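Local coordinates for methyltransferase (Pectobacterium atrosepticum SCRI1043, PDB 2P7I) that transfers a methyl group from S-adenosylmethionine to an acceptor substrate, as a class I methyltransferase of the type 12 family, at the interface of chains A and B. Sequence-based numbering; all coordinates share one arbitrary frame. Chains: chain A/B, Hypothetical protein.

The interface of chains A and B. Residues chain A 147, 201, 203-204, 222; chain B 147, 201, 203-204, 222.
A:Tyr222 and B:Tyr222 each point a hydroxyl at the backbone of the other chain near the two-fold axis, at a symmetric contact between two S-adenosylmethionine-dependent methyltransferase subunits. The phenol hydroxyl OH of A:Tyr222 donates a hydrogen bond to the carbonyl O of B:Ala203 at 2.8 Å, and B:Tyr222 repeats this with A:Ala203. The acceptor oxygen lies at the edge of the tyrosine ring, in its plane. Seen from the carbonyl, the hydroxyl sits above the peptide plane, 47° out of it, with a bent C=O...O angle of 133°, so the bond does not follow a lone pair. With CG anti to the backbone N (chi1 177°), the ring of A:Tyr222 extends from helix 220-230 towards the partner's loop just after strand 192-201.

Apolar contacts flank these bonds. The methyl CD2 of B:Leu204 packs 3.5 Å from OH of A:Tyr222 and also touches CZ, the two side chains crossing at about a right angle; each hydroxyl thus has an aliphatic neighbour beside its acceptor. At the end of strand 192-201, A:Phe201 and B:Phe201 approach from opposite directions and meet edge to edge, CZ to CZ at 3.9 Å, without stacking. Both methyls of A:Val147, at the start of helix 147-154, come over one face of the B:Phe201 ring at its outer end: CG1 lies above CE1 at 3.6 Å, and CG2 lies past CZ at 3.7 Å. B:Val147 does the same to A:Phe201. The CB atoms of A:Ala203 and B:Ala203 face each other near the axis, but their modelled separation is doubtful. The deposited assembly holds four copies, and this pairing may or may not persist in solution.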
ATOM      1  N   VAL A 147       3.920  10.437   1.222  1.00 25.90           N
ATOM      2  CA  VAL A 147       2.549  10.854   1.599  1.00 23.09           C
ATOM      3  C   VAL A 147       2.369  12.353   1.541  1.00 25.84           C
ATOM      4  O   VAL A 147       1.419  12.828   0.963  1.00 24.64           O
ATOM      5  CB  VAL A 147       2.096  10.267   2.966  1.00 27.52           C
ATOM      6  CG1 VAL A 147       0.730  10.838   3.368  1.00 26.53           C
ATOM      7  CG2 VAL A 147       1.965   8.797   2.813  1.00 26.79           C
ATOM      8  N   PHE A 201       8.165   7.391   7.399  1.00 24.45           N
ATOM      9  CA  PHE A 201       6.797   7.554   6.927  1.00 25.49           C
ATOM     10  C   PHE A 201       6.404   9.021   7.170  1.00 27.46           C
ATOM     11  O   PHE A 201       6.249   9.442   8.305  1.00 31.14           O
ATOM     12  CB  PHE A 201       5.872   6.592   7.636  1.00 28.42           C
ATOM     13  CG  PHE A 201       4.523   6.432   6.965  1.00 29.50           C
ATOM     14  CD1 PHE A 201       3.567   7.437   7.032  1.00 34.37           C
ATOM     15  CD2 PHE A 201       4.235   5.274   6.250  1.00 30.88           C
ATOM     16  CE1 PHE A 201       2.352   7.277   6.400  1.00 32.22           C
ATOM     17  CE2 PHE A 201       3.023   5.100   5.652  1.00 32.71           C
ATOM     18  CZ  PHE A 201       2.086   6.104   5.713  1.00 26.39           C
ATOM     19  N   ALA A 203       3.944  12.200   6.610  1.00 35.68           N
ATOM     20  CA  ALA A 203       2.609  12.687   6.240  1.00 37.53           C
ATOM     21  C   ALA A 203       2.490  14.200   6.299  1.00 38.20           C
ATOM     22  O   ALA A 203       1.496  14.752   5.838  1.00 41.94           O
ATOM     23  CB  ALA A 203       1.533  12.002   7.092  1.00 39.27           C
ATOM     24  N   LEU A 204       3.526  14.870   6.798  1.00 36.94           N
ATOM     25  CA  LEU A 204       3.546  16.317   6.881  0.70 37.51           C
ATOM     26  C   LEU A 204       4.698  16.879   6.074  1.00 38.18           C
ATOM     27  O   LEU A 204       5.710  16.213   5.894  1.00 39.74           O
ATOM     28  CB  LEU A 204       3.679  16.737   8.343  0.70 39.35           C
ATOM     29  CG  LEU A 204       2.630  16.102   9.263  0.70 41.10           C
ATOM     30  CD1 LEU A 204       3.171  15.999  10.686  0.70 44.93           C
ATOM     31  CD2 LEU A 204       1.315  16.892   9.205  0.70 41.32           C
ATOM     32  N   TYR A 222       7.293   9.058  18.680  1.00 26.98           N
ATOM     33  CA  TYR A 222       6.477   9.206  17.458  1.00 28.77           C
ATOM     34  C   TYR A 222       7.372   9.139  16.238  1.00 25.67           C
ATOM     35  O   TYR A 222       7.065   8.432  15.274  1.00 27.08           O
ATOM     36  CB  TYR A 222       5.575  10.485  17.444  1.00 28.45           C
ATOM     37  CG  TYR A 222       4.774  10.679  16.124  1.00 30.41           C
ATOM     38  CD1 TYR A 222       3.552  10.047  15.915  1.00 37.93           C
ATOM     39  CD2 TYR A 222       5.226  11.510  15.127  1.00 34.72           C
ATOM     40  CE1 TYR A 222       2.810  10.235  14.719  1.00 32.75           C
ATOM     41  CE2 TYR A 222       4.512  11.679  13.922  1.00 40.29           C
ATOM     42  CZ  TYR A 222       3.295  11.046  13.727  1.00 38.02           C
ATOM     43  OH  TYR A 222       2.596  11.241  12.526  1.00 39.59           O
TER
ATOM     44  N   VAL B 147      -2.978   4.646   9.764  1.00 25.90           N
ATOM     45  CA  VAL B 147      -1.558   5.019   9.962  1.00 23.09           C
ATOM     46  C   VAL B 147      -1.260   5.405  11.393  1.00 25.84           C
ATOM     47  O   VAL B 147      -0.311   4.923  11.966  1.00 24.64           O
ATOM     48  CB  VAL B 147      -1.074   6.101   8.956  1.00 27.52           C
ATOM     49  CG1 VAL B 147       0.355   6.546   9.293  1.00 26.53           C
ATOM     50  CG2 VAL B 147      -1.072   5.500   7.601  1.00 26.79           C
ATOM     51  N   PHE B 201      -7.083   9.932   5.218  1.00 24.45           N
ATOM     52  CA  PHE B 201      -5.737   9.421   5.438  1.00 25.49           C
ATOM     53  C   PHE B 201      -5.212  10.065   6.732  1.00 27.46           C
ATOM     54  O   PHE B 201      -4.957  11.258   6.772  1.00 31.14           O
ATOM     55  CB  PHE B 201      -4.853   9.728   4.251  1.00 28.42           C
ATOM     56  CG  PHE B 201      -3.564   8.932   4.226  1.00 29.50           C
ATOM     57  CD1 PHE B 201      -2.527   9.223   5.102  1.00 34.37           C
ATOM     58  CD2 PHE B 201      -3.414   7.879   3.330  1.00 30.88           C
ATOM     59  CE1 PHE B 201      -1.368   8.476   5.074  1.00 32.22           C
ATOM     60  CE2 PHE B 201      -2.258   7.159   3.277  1.00 32.71           C
ATOM     61  CZ  PHE B 201      -1.240   7.445   4.156  1.00 26.39           C
ATOM     62  N   ALA B 203      -2.539  10.298   9.776  1.00 35.68           N
ATOM     63  CA  ALA B 203      -1.193   9.986  10.274  1.00 37.53           C
ATOM     64  C   ALA B 203      -0.949  10.492  11.686  1.00 38.20           C
ATOM     65  O   ALA B 203       0.059  10.140  12.292  1.00 41.94           O
ATOM     66  CB  ALA B 203      -0.128  10.500   9.297  1.00 39.27           C
ATOM     67  N   LEU B 204      -1.895  11.253  12.229  1.00 36.94           N
ATOM     68  CA  LEU B 204      -1.792  11.773  13.578  0.70 37.51           C
ATOM     69  C   LEU B 204      -2.940  11.271  14.428  1.00 38.18           C
ATOM     70  O   LEU B 204      -4.013  10.980  13.912  1.00 39.74           O
ATOM     71  CB  LEU B 204      -1.803  13.299  13.534  0.70 39.35           C
ATOM     72  CG  LEU B 204      -0.757  13.894  12.584  0.70 41.10           C
ATOM     73  CD1 LEU B 204      -1.219  15.258  12.080  0.70 44.93           C
ATOM     74  CD2 LEU B 204       0.612  13.971  13.275  0.70 41.32           C
ATOM     75  N   TYR B 222      -5.412  21.077   3.268  1.00 26.98           N
ATOM     76  CA  TYR B 222      -4.660  19.895   3.737  1.00 28.77           C
ATOM     77  C   TYR B 222      -5.628  18.789   4.103  1.00 25.67           C
ATOM     78  O   TYR B 222      -5.438  17.634   3.711  1.00 27.08           O
ATOM     79  CB  TYR B 222      -3.660  20.196   4.902  1.00 28.45           C
ATOM     80  CG  TYR B 222      -2.925  18.937   5.447  1.00 30.41           C
ATOM     81  CD1 TYR B 222      -1.773  18.446   4.838  1.00 37.93           C
ATOM     82  CD2 TYR B 222      -3.366  18.279   6.570  1.00 34.72           C
ATOM     83  CE1 TYR B 222      -1.090  17.308   5.342  1.00 32.75           C
ATOM     84  CE2 TYR B 222      -2.713  17.129   7.060  1.00 40.29           C
ATOM     85  CZ  TYR B 222      -1.566  16.652   6.447  1.00 38.02           C
ATOM     86  OH  TYR B 222      -0.926  15.514   6.962  1.00 39.59           O
TER